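Local coordinates for protein deseasin MCP-01 (Pseudoalteromonas sp., PDB 3VV3) that probably degrades collagen as a serine protease of the subtilisin family, its catalytic domain carrying several bound calcium ions, at residues Pro32-Ile37 against Leu319-Ala324; Tyr55-Leu60 against Pro259-Ala264; Ala61-Val66 against His128-Val133; Gly89-Thr94 against Gly134-Ala139; Phe196-Gly201 against His212-Tyr217. One frame throughout, in Å; residues are numbered along the deposited sequence.

Contact 1. Residues Pro32-Ile37 against Leu319-Ala324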
# COMPACT_ATOMS: atom_id res chain seq x y z
N PRO A 32 8.64 -5.46 25.58
CA PRO A 32 8.42 -5.26 27.02
C PRO A 32 9.68 -5.55 27.84
O PRO A 32 9.94 -4.87 28.84
CB PRO A 32 7.32 -6.27 27.36
CG PRO A 32 6.59 -6.47 26.04
CD PRO A 32 7.69 -6.43 25.01
N GLU A 33 10.44 -6.54 27.43
CA GLU A 33 11.71 -6.83 28.09
C GLU A 33 12.65 -5.63 27.92
O GLU A 33 13.26 -5.17 28.89
CB GLU A 33 12.32 -8.11 27.53
CG GLU A 33 11.57 -9.39 27.90
CD GLU A 33 10.32 -9.67 27.06
OE1 GLU A 33 9.99 -8.87 26.15
OE2 GLU A 33 9.66 -10.71 27.33
N ALA A 34 12.75 -5.12 26.70
CA ALA A 34 13.62 -3.98 26.45
C ALA A 34 13.22 -2.78 27.29
O ALA A 34 14.08 -2.02 27.76
CB ALA A 34 13.61 -3.61 24.95
N TRP A 35 11.92 -2.61 27.49
CA TRP A 35 11.43 -1.45 28.23
C TRP A 35 11.83 -1.45 29.71
O TRP A 35 11.70 -0.44 30.38
CB TRP A 35 9.91 -1.31 28.09
CG TRP A 35 9.49 -0.97 26.69
CD1 TRP A 35 10.24 -0.32 25.75
CD2 TRP A 35 8.23 -1.25 26.07
NE1 TRP A 35 9.52 -0.18 24.58
CE2 TRP A 35 8.29 -0.75 24.75
CE3 TRP A 35 7.06 -1.89 26.50
CZ2 TRP A 35 7.22 -0.85 23.87
CZ3 TRP A 35 6.00 -1.99 25.62
CH2 TRP A 35 6.08 -1.47 24.32
N SER A 36 12.33 -2.58 30.20
CA SER A 36 12.84 -2.61 31.57
C SER A 36 14.17 -1.86 31.65
O SER A 36 14.59 -1.43 32.72
CB SER A 36 13.01 -4.06 32.05
OG SER A 36 14.06 -4.72 31.38
N ILE A 37 14.81 -1.69 30.50
CA ILE A 37 16.08 -0.97 30.40
C ILE A 37 15.84 0.48 30.01
O ILE A 37 16.38 1.39 30.63
CB ILE A 37 17.01 -1.63 29.36
CG1 ILE A 37 17.32 -3.08 29.75
CG2 ILE A 37 18.30 -0.82 29.17
CD1 ILE A 37 18.03 -3.88 28.66
N LEU A 319 14.79 -8.56 14.02
CA LEU A 319 15.00 -7.56 15.07
C LEU A 319 14.66 -8.04 16.48
O LEU A 319 13.59 -8.61 16.72
CB LEU A 319 14.19 -6.31 14.76
CG LEU A 319 14.25 -5.15 15.75
CD1 LEU A 319 15.63 -4.52 15.79
CD2 LEU A 319 13.18 -4.12 15.39
N ASN A 320 15.57 -7.79 17.42
CA ASN A 320 15.26 -7.99 18.82
C ASN A 320 15.79 -6.82 19.62
O ASN A 320 17.00 -6.69 19.83
CB ASN A 320 15.86 -9.30 19.34
CG ASN A 320 15.38 -9.63 20.74
OD1 ASN A 320 15.46 -8.80 21.65
ND2 ASN A 320 14.83 -10.83 20.91
N VAL A 321 14.89 -5.94 20.05
CA VAL A 321 15.31 -4.68 20.63
C VAL A 321 15.79 -4.86 22.06
O VAL A 321 16.63 -4.10 22.55
CB VAL A 321 14.25 -3.57 20.51
CG1 VAL A 321 13.00 -3.88 21.34
CG2 VAL A 321 14.86 -2.19 20.89
N ASN A 322 15.28 -5.90 22.74
CA ASN A 322 15.80 -6.20 24.06
C ASN A 322 17.29 -6.54 23.97
O ASN A 322 18.11 -5.96 24.70
CB ASN A 322 15.03 -7.36 24.71
CG ASN A 322 15.52 -7.65 26.13
OD1 ASN A 322 15.63 -6.74 26.96
ND2 ASN A 322 15.84 -8.91 26.40
N GLN A 323 17.63 -7.47 23.09
CA GLN A 323 19.03 -7.85 22.94
C GLN A 323 19.89 -6.68 22.44
O GLN A 323 21.06 -6.57 22.79
CB GLN A 323 19.20 -9.07 22.03
CG GLN A 323 20.58 -9.71 22.13
CD GLN A 323 20.84 -10.34 23.50
OE1 GLN A 323 20.01 -11.09 24.02
NE2 GLN A 323 21.99 -10.02 24.09
N ALA A 324 19.30 -5.82 21.63
CA ALA A 324 20.02 -4.66 21.14
C ALA A 324 20.43 -3.76 22.30
O ALA A 324 21.57 -3.30 22.37
CB ALA A 324 19.17 -3.88 20.14

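Contact 2. Residues Tyr55-Leu60 against Pro259-Ala264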
# COMPACT_ATOMS: atom_id res chain seq x y z
N TYR A 55 0.97 15.26 13.73
CA TYR A 55 1.45 15.63 15.07
C TYR A 55 0.30 16.05 15.98
O TYR A 55 0.52 16.34 17.16
CB TYR A 55 2.49 16.75 14.96
CG TYR A 55 2.03 17.88 14.07
CD1 TYR A 55 1.13 18.83 14.53
CD2 TYR A 55 2.47 17.97 12.75
CE1 TYR A 55 0.68 19.85 13.71
CE2 TYR A 55 2.03 18.98 11.93
CZ TYR A 55 1.13 19.92 12.41
OH TYR A 55 0.69 20.93 11.60
N SER A 56 -0.92 16.10 15.44
CA SER A 56 -2.10 16.45 16.23
C SER A 56 -2.82 15.22 16.79
O SER A 56 -3.71 15.34 17.63
CB SER A 56 -3.07 17.31 15.41
OG SER A 56 -3.92 16.51 14.60
N HIS A 57 -2.45 14.04 16.31
CA HIS A 57 -3.03 12.80 16.81
C HIS A 57 -2.77 12.66 18.32
O HIS A 57 -1.63 12.82 18.78
CB HIS A 57 -2.45 11.59 16.06
CG HIS A 57 -3.15 10.30 16.36
ND1 HIS A 57 -3.80 9.56 15.40
CD2 HIS A 57 -3.30 9.62 17.52
CE1 HIS A 57 -4.32 8.48 15.96
NE2 HIS A 57 -4.03 8.49 17.24
N PRO A 58 -3.83 12.39 19.09
CA PRO A 58 -3.66 12.28 20.55
C PRO A 58 -2.59 11.28 20.99
O PRO A 58 -2.02 11.44 22.08
CB PRO A 58 -5.05 11.81 21.01
CG PRO A 58 -5.99 12.39 20.00
CD PRO A 58 -5.24 12.32 18.68
N ASP A 59 -2.29 10.27 20.17
CA ASP A 59 -1.26 9.30 20.54
C ASP A 59 0.11 9.60 19.93
O ASP A 59 1.04 8.81 20.10
CB ASP A 59 -1.70 7.85 20.25
CG ASP A 59 -1.25 6.88 21.34
OD1 ASP A 59 -1.05 7.34 22.48
OD2 ASP A 59 -1.09 5.67 21.05
N LEU A 60 0.25 10.74 19.25
CA LEU A 60 1.57 11.17 18.74
C LEU A 60 2.01 12.53 19.27
O LEU A 60 3.21 12.81 19.33
CB LEU A 60 1.58 11.22 17.21
CG LEU A 60 1.45 9.90 16.46
CD1 LEU A 60 1.36 10.15 14.96
CD2 LEU A 60 2.60 8.98 16.78
N PRO A 259 -4.33 9.33 10.67
CA PRO A 259 -4.95 10.64 10.94
C PRO A 259 -6.44 10.57 11.28
O PRO A 259 -7.10 9.56 11.04
CB PRO A 259 -4.71 11.41 9.63
CG PRO A 259 -3.47 10.77 9.05
CD PRO A 259 -3.65 9.31 9.36
N GLY A 260 -6.96 11.65 11.84
CA GLY A 260 -8.33 11.66 12.32
C GLY A 260 -8.51 10.85 13.59
O GLY A 260 -9.55 10.21 13.77
N ASN A 261 -7.50 10.86 14.46
CA ASN A 261 -7.58 10.21 15.76
C ASN A 261 -8.06 8.76 15.65
O ASN A 261 -8.93 8.32 16.41
CB ASN A 261 -8.49 11.00 16.71
CG ASN A 261 -8.47 10.47 18.13
OD1 ASN A 261 -7.52 9.81 18.55
ND2 ASN A 261 -9.52 10.77 18.89
N SER A 262 -7.49 8.03 14.71
CA SER A 262 -7.89 6.65 14.47
C SER A 262 -6.68 5.73 14.44
O SER A 262 -5.54 6.16 14.62
CB SER A 262 -8.66 6.54 13.14
OG SER A 262 -9.81 7.37 13.13
N TYR A 263 -6.95 4.45 14.21
CA TYR A 263 -5.92 3.42 14.16
C TYR A 263 -6.27 2.48 13.02
O TYR A 263 -7.44 2.30 12.71
CB TYR A 263 -5.84 2.67 15.50
CG TYR A 263 -5.65 3.64 16.64
CD1 TYR A 263 -6.75 4.28 17.21
CD2 TYR A 263 -4.39 3.96 17.10
CE1 TYR A 263 -6.58 5.20 18.24
CE2 TYR A 263 -4.21 4.88 18.12
CZ TYR A 263 -5.31 5.49 18.69
OH TYR A 263 -5.13 6.41 19.70
N ALA A 264 -5.25 1.92 12.38
CA ALA A 264 -5.47 1.03 11.26
C ALA A 264 -4.35 0.01 11.15
O ALA A 264 -3.23 0.25 11.62
CB ALA A 264 -5.60 1.82 9.97

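Contact 3. Residues Ala61-Val66 against His128-Val133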
# COMPACT_ATOMS: atom_id res chain seq x y z
N ALA A 61 1.05 13.37 19.65
CA ALA A 61 1.31 14.77 19.99
C ALA A 61 2.45 14.96 20.99
O ALA A 61 3.28 15.86 20.84
CB ALA A 61 0.04 15.45 20.49
N ALA A 62 2.48 14.12 22.02
CA ALA A 62 3.49 14.25 23.07
C ALA A 62 4.89 13.94 22.55
O ALA A 62 5.89 14.36 23.15
CB ALA A 62 3.14 13.35 24.24
N ASN A 63 4.96 13.20 21.44
CA ASN A 63 6.24 12.81 20.86
C ASN A 63 6.55 13.52 19.54
O ASN A 63 7.43 13.10 18.78
CB ASN A 63 6.32 11.28 20.66
CG ASN A 63 6.50 10.54 21.97
OD1 ASN A 63 6.91 11.12 22.97
ND2 ASN A 63 6.19 9.24 21.97
N ALA A 64 5.83 14.60 19.26
CA ALA A 64 6.14 15.42 18.10
C ALA A 64 7.34 16.32 18.38
O ALA A 64 7.37 17.03 19.39
CB ALA A 64 4.94 16.24 17.67
N TRP A 65 8.33 16.29 17.49
CA TRP A 65 9.48 17.19 17.62
C TRP A 65 9.04 18.64 17.52
O TRP A 65 8.15 18.98 16.74
CB TRP A 65 10.50 16.88 16.53
CG TRP A 65 11.69 17.78 16.49
CD1 TRP A 65 12.76 17.76 17.32
CD2 TRP A 65 11.94 18.80 15.52
NE1 TRP A 65 13.67 18.73 16.94
CE2 TRP A 65 13.19 19.38 15.84
CE3 TRP A 65 11.22 19.29 14.42
CZ2 TRP A 65 13.75 20.42 15.09
CZ3 TRP A 65 11.77 20.33 13.68
CH2 TRP A 65 13.03 20.88 14.01
N VAL A 66 9.70 19.50 18.30
CA VAL A 66 9.51 20.93 18.20
C VAL A 66 10.85 21.61 17.93
O VAL A 66 11.83 21.40 18.66
CB VAL A 66 8.87 21.51 19.48
CG1 VAL A 66 8.77 23.03 19.37
CG2 VAL A 66 7.49 20.90 19.69
N HIS A 128 8.35 4.72 23.98
CA HIS A 128 7.23 5.39 24.64
C HIS A 128 7.41 6.89 24.52
O HIS A 128 6.44 7.64 24.44
CB HIS A 128 7.17 5.06 26.13
CG HIS A 128 6.86 3.63 26.41
ND1 HIS A 128 6.29 3.22 27.61
CD2 HIS A 128 7.01 2.51 25.67
CE1 HIS A 128 6.13 1.91 27.58
NE2 HIS A 128 6.55 1.46 26.41
N ASP A 129 8.67 7.31 24.55
CA ASP A 129 9.03 8.72 24.47
C ASP A 129 10.16 8.90 23.46
O ASP A 129 11.14 8.16 23.48
CB ASP A 129 9.50 9.22 25.84
CG ASP A 129 8.42 9.06 26.91
OD1 ASP A 129 7.44 9.83 26.89
OD2 ASP A 129 8.56 8.15 27.75
N VAL A 130 9.99 9.86 22.56
CA VAL A 130 10.95 10.13 21.50
C VAL A 130 10.46 11.41 20.83
O VAL A 130 9.34 11.85 21.10
CB VAL A 130 11.00 8.95 20.48
CG1 VAL A 130 9.68 8.84 19.70
CG2 VAL A 130 12.20 9.07 19.53
N SER A 131 11.28 12.02 19.98
CA SER A 131 10.84 13.18 19.21
C SER A 131 10.84 12.83 17.74
O SER A 131 11.85 12.40 17.20
CB SER A 131 11.74 14.40 19.46
OG SER A 131 11.62 14.87 20.79
N ILE A 132 9.69 13.01 17.09
CA ILE A 132 9.57 12.67 15.68
C ILE A 132 9.40 13.93 14.85
O ILE A 132 8.45 14.68 15.05
CB ILE A 132 8.36 11.75 15.46
CG1 ILE A 132 8.58 10.42 16.17
CG2 ILE A 132 8.13 11.54 13.96
CD1 ILE A 132 7.35 9.53 16.21
N VAL A 133 10.32 14.14 13.92
CA VAL A 133 10.22 15.25 12.97
C VAL A 133 9.82 14.72 11.60
O VAL A 133 10.37 13.72 11.12
CB VAL A 133 11.54 16.07 12.86
CG1 VAL A 133 12.75 15.16 12.69
CG2 VAL A 133 11.45 17.09 11.72
O HOH W 1 6.75 11.97 25.58

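Contact 4. Residues Gly89-Thr94 against Gly134-Ala139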
# COMPACT_ATOMS: atom_id res chain seq x y z
N GLY A 89 8.47 20.19 11.39
CA GLY A 89 9.02 19.63 10.17
C GLY A 89 8.54 20.43 8.97
O GLY A 89 8.10 21.57 9.12
N ILE A 90 8.59 19.82 7.79
CA ILE A 90 8.27 20.56 6.57
C ILE A 90 7.50 19.76 5.55
O ILE A 90 7.38 18.53 5.65
CB ILE A 90 9.55 21.07 5.86
CG1 ILE A 90 10.43 19.88 5.43
CG2 ILE A 90 10.32 22.06 6.74
CD1 ILE A 90 11.51 20.24 4.39
N ASN A 91 6.96 20.48 4.57
CA ASN A 91 6.41 19.88 3.36
C ASN A 91 7.38 20.21 2.23
O ASN A 91 7.53 21.38 1.86
CB ASN A 91 5.02 20.46 3.09
CG ASN A 91 4.36 19.89 1.85
OD1 ASN A 91 5.01 19.63 0.84
ND2 ASN A 91 3.04 19.70 1.91
N ALA A 92 8.07 19.19 1.71
CA ALA A 92 9.09 19.39 0.68
C ALA A 92 8.52 19.65 -0.70
O ALA A 92 9.25 20.02 -1.63
CB ALA A 92 10.06 18.20 0.64
N ILE A 93 7.21 19.44 -0.85
CA ILE A 93 6.54 19.74 -2.11
C ILE A 93 6.24 21.25 -2.22
O ILE A 93 6.49 21.87 -3.26
CB ILE A 93 5.23 18.92 -2.24
CG1 ILE A 93 5.51 17.43 -2.07
CG2 ILE A 93 4.57 19.20 -3.58
CD1 ILE A 93 4.25 16.58 -1.92
N THR A 94 5.72 21.82 -1.14
CA THR A 94 5.22 23.20 -1.17
C THR A 94 6.13 24.17 -0.42
O THR A 94 5.95 25.38 -0.49
CB THR A 94 3.83 23.30 -0.53
OG1 THR A 94 3.92 22.98 0.87
CG2 THR A 94 2.86 22.33 -1.22
N GLY A 134 8.84 15.36 10.97
CA GLY A 134 8.36 14.88 9.69
C GLY A 134 8.85 15.70 8.52
O GLY A 134 8.99 16.91 8.62
N CYS A 135 9.13 15.02 7.41
CA CYS A 135 9.25 15.70 6.13
C CYS A 135 8.33 15.00 5.14
O CYS A 135 8.49 13.81 4.85
CB CYS A 135 10.69 15.73 5.61
SG CYS A 135 10.86 16.68 4.07
N LYS A 136 7.34 15.75 4.67
CA LYS A 136 6.34 15.25 3.74
C LYS A 136 6.82 15.50 2.32
O LYS A 136 6.91 16.66 1.90
CB LYS A 136 5.02 15.98 4.01
CG LYS A 136 3.92 15.72 2.99
CD LYS A 136 2.63 16.42 3.41
CE LYS A 136 1.50 16.13 2.42
NZ LYS A 136 1.21 14.65 2.37
N PHE A 137 7.16 14.44 1.59
CA PHE A 137 7.50 14.58 0.17
C PHE A 137 6.50 13.85 -0.73
O PHE A 137 6.57 13.95 -1.95
CB PHE A 137 8.95 14.13 -0.14
CG PHE A 137 9.11 12.64 -0.33
CD1 PHE A 137 9.06 11.77 0.76
CD2 PHE A 137 9.31 12.10 -1.59
CE1 PHE A 137 9.21 10.40 0.60
CE2 PHE A 137 9.47 10.72 -1.77
CZ PHE A 137 9.41 9.87 -0.67
N LEU A 138 5.56 13.13 -0.11
CA LEU A 138 4.49 12.46 -0.84
C LEU A 138 3.16 13.13 -0.54
O LEU A 138 2.80 13.31 0.61
CB LEU A 138 4.42 10.98 -0.44
CG LEU A 138 5.68 10.20 -0.82
CD1 LEU A 138 5.67 8.82 -0.16
CD2 LEU A 138 5.80 10.08 -2.34
N ALA A 139 2.43 13.47 -1.60
CA ALA A 139 1.18 14.21 -1.46
C ALA A 139 0.03 13.30 -1.06
O ALA A 139 0.19 12.08 -1.00
CB ALA A 139 0.86 14.92 -2.76

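Contact 5. Residues Phe196-Gly201 against His212-Tyr217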
# COMPACT_ATOMS: atom_id res chain seq x y z
N PHE A 196 20.28 5.49 7.94
CA PHE A 196 19.24 5.63 6.91
C PHE A 196 18.55 4.29 6.79
O PHE A 196 19.05 3.40 6.10
CB PHE A 196 19.89 6.02 5.57
CG PHE A 196 18.91 6.39 4.47
CD1 PHE A 196 18.27 5.41 3.73
CD2 PHE A 196 18.65 7.73 4.17
CE1 PHE A 196 17.38 5.75 2.71
CE2 PHE A 196 17.76 8.08 3.16
CZ PHE A 196 17.13 7.09 2.43
N VAL A 197 17.41 4.13 7.47
CA VAL A 197 16.69 2.86 7.45
C VAL A 197 15.72 2.84 6.28
O VAL A 197 15.00 3.81 6.06
CB VAL A 197 15.91 2.65 8.76
CG1 VAL A 197 15.42 1.21 8.86
CG2 VAL A 197 16.81 3.00 9.95
N ALA A 198 15.71 1.75 5.51
CA ALA A 198 14.95 1.73 4.26
C ALA A 198 14.24 0.39 4.06
O ALA A 198 14.77 -0.65 4.42
CB ALA A 198 15.87 2.01 3.07
N ALA A 199 13.05 0.45 3.46
CA ALA A 199 12.22 -0.73 3.26
C ALA A 199 12.68 -1.52 2.04
O ALA A 199 13.02 -0.93 1.02
CB ALA A 199 10.78 -0.30 3.07
N ALA A 200 12.66 -2.85 2.14
CA ALA A 200 13.17 -3.67 1.05
C ALA A 200 12.21 -3.77 -0.14
O ALA A 200 12.63 -4.09 -1.25
CB ALA A 200 13.56 -5.07 1.55
N GLY A 201 10.92 -3.51 0.09
CA GLY A 201 9.93 -3.59 -0.97
C GLY A 201 8.97 -4.77 -0.82
O GLY A 201 9.31 -5.74 -0.16
N HIS A 212 16.28 -2.43 -5.94
CA HIS A 212 15.17 -1.62 -5.48
C HIS A 212 15.81 -0.45 -4.74
O HIS A 212 16.71 -0.66 -3.93
CB HIS A 212 14.31 -2.45 -4.52
CG HIS A 212 13.29 -1.67 -3.75
ND1 HIS A 212 13.54 -1.15 -2.50
CD2 HIS A 212 12.00 -1.37 -4.04
CE1 HIS A 212 12.45 -0.54 -2.05
NE2 HIS A 212 11.50 -0.66 -2.97
N TYR A 213 15.35 0.77 -5.01
CA TYR A 213 15.92 1.96 -4.38
C TYR A 213 14.91 2.66 -3.49
O TYR A 213 13.72 2.69 -3.81
CB TYR A 213 16.49 2.90 -5.46
CG TYR A 213 17.66 2.25 -6.15
CD1 TYR A 213 18.92 2.25 -5.57
CD2 TYR A 213 17.49 1.56 -7.35
CE1 TYR A 213 19.98 1.63 -6.17
CE2 TYR A 213 18.56 0.93 -7.96
CZ TYR A 213 19.80 0.97 -7.36
OH TYR A 213 20.89 0.34 -7.94
N PRO A 214 15.36 3.24 -2.37
CA PRO A 214 16.77 3.41 -1.97
C PRO A 214 17.42 2.24 -1.23
O PRO A 214 18.59 2.36 -0.86
CB PRO A 214 16.73 4.63 -1.04
CG PRO A 214 15.35 4.56 -0.42
CD PRO A 214 14.46 4.06 -1.54
N SER A 215 16.72 1.13 -1.00
CA SER A 215 17.32 0.08 -0.17
C SER A 215 18.59 -0.53 -0.77
O SER A 215 19.47 -0.96 -0.03
CB SER A 215 16.30 -1.01 0.20
OG SER A 215 15.78 -1.62 -0.95
N ASN A 216 18.70 -0.55 -2.10
CA ASN A 216 19.90 -1.10 -2.75
C ASN A 216 21.11 -0.16 -2.79
O ASN A 216 22.19 -0.58 -3.22
CB ASN A 216 19.59 -1.61 -4.17
CG ASN A 216 19.19 -3.08 -4.20
OD1 ASN A 216 18.13 -3.46 -3.71
ND2 ASN A 216 20.05 -3.92 -4.78
N TYR A 217 20.97 1.09 -2.35
CA TYR A 217 22.15 1.96 -2.30
C TYR A 217 23.20 1.29 -1.42
O TYR A 217 22.87 0.77 -0.35
CB TYR A 217 21.82 3.36 -1.79
CG TYR A 217 21.16 4.20 -2.85
CD1 TYR A 217 21.83 4.51 -4.03
CD2 TYR A 217 19.86 4.67 -2.69
CE1 TYR A 217 21.23 5.26 -5.03
CE2 TYR A 217 19.24 5.42 -3.68
CZ TYR A 217 19.94 5.72 -4.84
OH TYR A 217 19.34 6.46 -5.83

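Contact 1. Residues Pro32-Ile37 against Leu319-Ala324
Ala34 and Asn322 bring their backbones to within 3.9 Å, CA to CA, where the short helix 31-34 meets the first turn of helix 321-327. The close approach is made where Ala34 has only CB: Ala34 CB rests 3.5 Å from Asn322 CA and also meets the CG1 branch of Val321, 3.7 Å away. The other large share of the buried surface belongs to Asn322, whose CG stands anti to the backbone N (chi1 -177°). That torsion sets Asn322 CG 3.5 Å from Glu33 CB. Asn322 OD1 lies 3.3 Å from Ala34 N, but the angle is too poor for a hydrogen bond, so the fit here is one of shape more than of polar pairing. The Ile37 side chain crosses that of Asn322 at about a right angle, its CD1 nearest to OD1.

The contact ties the N-terminal region of this subtilase to its C-terminal helix, and helix 269-284 backs it through Ala279 and Leu282, which pack on Val321. Helix 321-327 starts with an N-cap: Asn320 OD1 accepts from Gln323 N at 2.9 Å with a nearly straight bond of 172°. The other end of that amide, ND2, reaches Asp30, a calcium ligand, and Asp304. On the facing helix, Glu33 O takes both the backbone N and the hydroxyl of Ser36, the latter at 2.7 Å from OG. Glu33 itself touches Asn322 through CB, while its end leads away; the side chain lies about 4 Å from a bound calcium ion, nearest atoms.

Contact 2. Residues Tyr55-Leu60 against Pro259-Ala264
His57 turns one edge of its imidazole toward the face of Tyr263, an offset edge-to-face pair with centroids 5.2 Å apart and planes at 79°. CG is anti to the backbone N (chi1 -171°), which starts the ring toward the hairpin. A second ring contact is CH-pi: Asn261 CA lies over one face of the same imidazole, 4.0 Å from its centroid.

The polar link across the contact is slight. His57 NE2 donates to Tyr263 OH in a straight but weak hydrogen bond of 3.4 Å, while ND1 is weakly bonded to Val258 O. Between the two nitrogens, His57 CE1 comes 2.9 Å from Ser262 O, so Ser262 O and Tyr263 OH both lie at this edge.

Plain packing supplies the rest. Pro58 crosses Asn261 at about a right angle, its CG 3.3 Å from Asn261 OD1. Asp59 CB is 3.8 Å from Tyr263 OH and OD2 lies at the edge of that ring; the carboxylate is bonded by Asn119 ND2 and Val123 N.

The partner of the loop is a beta hairpin: residues 259-261 form the turn joining strands 254-258 and 262-266, and the loop that follows strand 45-50 of the subtilase fold folds against it.

Contact 3. Residues Ala61-Val66 against His128-Val133
Asn63 grips the approach to strand 131-136 with both its side chain and its backbone. ND2 donates to His128 O at 3.0 Å, with the acceptor in the amide plane and the N-H pointing straight at it (178°); the same nitrogen also bonds Gly114 O. Ile132 is held at both its polar atoms: its N donates to Asn63 O at 2.8 Å, and its O accepts from Trp65 N at 2.9 Å. Ala64, between these two partners, forms a single beta bridge with Ile132, a local extension of pairing by a loop that is not itself a regular strand.

Weaker and water-mediated links follow. Asn63 OD1 receives a weak bond from Val130 N at 3.4 Å. A water lying 2.7 Å from Asn63 OD1 and 2.6 Å from Asp129 OD1 bridges the two side chains. The torsion chi1 (-73°) sets CG anti to the carbonyl carbon; beyond it, partners at both the nitrogen and the oxygen of the amide fix its rotation.

Farther out the contact becomes apolar. The indole of Trp65 lies side by side with Val133, the two pointing the same way, and its CE3 sits 3.5 Å from Val133 CG2. Ser131 CB comes up at the indole edge, while its hydroxyl goes to Arg42 O.

Strand 45-50 runs beside strand 131-136 and meets Trp65 and Val133 through Val45. Tyr155 and Leu159 of helix 146-161 complete the setting, Leu159 packing on both the indole and the valine.

Contact 4. Residues Gly89-Thr94 against Gly134-Ala139
Gly89, Ile90 and Asn91 run beside Gly134, Cys135 and Lys136 in matched register, their strand directions only 3° apart. They are the two strands of a beta-alpha-beta unit, linked through helix 105-114, at one edge of the parallel subtilase sheet. Three backbone bonds lace them: Ile90 N to Gly134 O, Lys136 N to Ile90 O and Ala92 N to Lys136 O. At the start of the ladder the strands fit very closely, for Gly89 CA comes 3.1 Å from Gly134 O in a CA-H...O contact. A side chain on Gly89 would run into that oxygen, and the bare CA is what allows the approach.

On the face carrying Ile90, the bump is a sulfur. Cys135 SG sits against Ile90 CG1 at 3.5 Å and Ala92 CB at 3.8 Å, so the isoleucine and the alanine shape the hollow it fills. That sulfur is in the disulfide with Cys152 of helix 146-161, which pins the helix against this face.

On the opposite face Asn91 and Lys136 lie side by side, Asn91 ND2 resting 3.6 Å from Lys136 CD. The lysine chain stays extended until chi4 (61°) bends NZ aside, where it donates to Leu138 O at 2.7 Å and forms a salt bridge with Asp102.

Beyond the strands, Ile93 pushes its CD1 tip into the bend of residues 137-139, 3.5 Å from Phe137 O and close to Ala139 CB. The bend on its own side is an Asx turn: Asn91 OD1 accepts Ile93 N in the carbonyl plane at 2.8 Å, and Thr94 N from above that plane at 3.0 Å.

Contact 5. Residues Phe196-Gly201 against His212-Tyr217
Strand 195-199 with its exit and the loop that packs on it, Phe196 to Gly201 against His212 to Ser215, lie in the buried interior of the subtilase fold. In subtilisins an Ala-Ala-Ala-Gly run of this kind leads into the asparagine of the oxyanion hole, and these residues probably occupy the corresponding place. The facing loop contains a cis peptide before Pro214 and a type I beta turn from Pro214 to Tyr217.

Near the start of the strand, Pro214 CG meets the edge of the Phe196 ring, 3.9 Å from CE1, the two side chains crossing at about a right angle. Ala198 CB then rests 4.0 Å from Ser215 CA. Farther on, the His212 ring lies against the main chain as it leaves the strand. Gly201 CA covers one face in a CH-pi contact, 4.2 Å from the centroid, and Ala200 O stands 3.3 Å above the plane on that face, offset toward the rim. Ala199 O approaches obliquely to within 3.1 Å of His212 CE1.

The ring's rotation is steadied from within its own loop. His212 ND1 donates to Ser215 OG at 2.8 Å and 169°, nearly in the ring plane. In Ser215, chi1 (60°) places OG between the backbone N and the carbonyl carbon, where ND1 meets it.

Ala200 O is itself bonded by Asn207 ND2. With Ala200 O over the face near ND1 and Ala199 O near CE1, the carbonyl dipoles may stabilise positive charge on the ring, though the geometry establishes only that ND1 is a donor.

Contacts 1 and 2 enclose the others along the chain; contacts 3 and 4 cross, and contact 5 follows them in series. Contact 1 closes the widest loop, joining a helix near the N terminus to the last helix. Contacts 3 and 4 share strand 131-136, their centres 17 Å apart and touching where Val133 meets Gly89. Contact 5 reaches the same seven-stranded parallel sheet through another strand, 19 Å from contact 4, centre to centre. Contact 2 sits 13 Å from contact 3 between centres, reached through the loop they share. Contact 1 touches contact 3 by Trp35 on His128, but its centre lies 32 Å from that of contact 4, across the molecule. Together they tie outer helices, hairpin and loops to one central sheet.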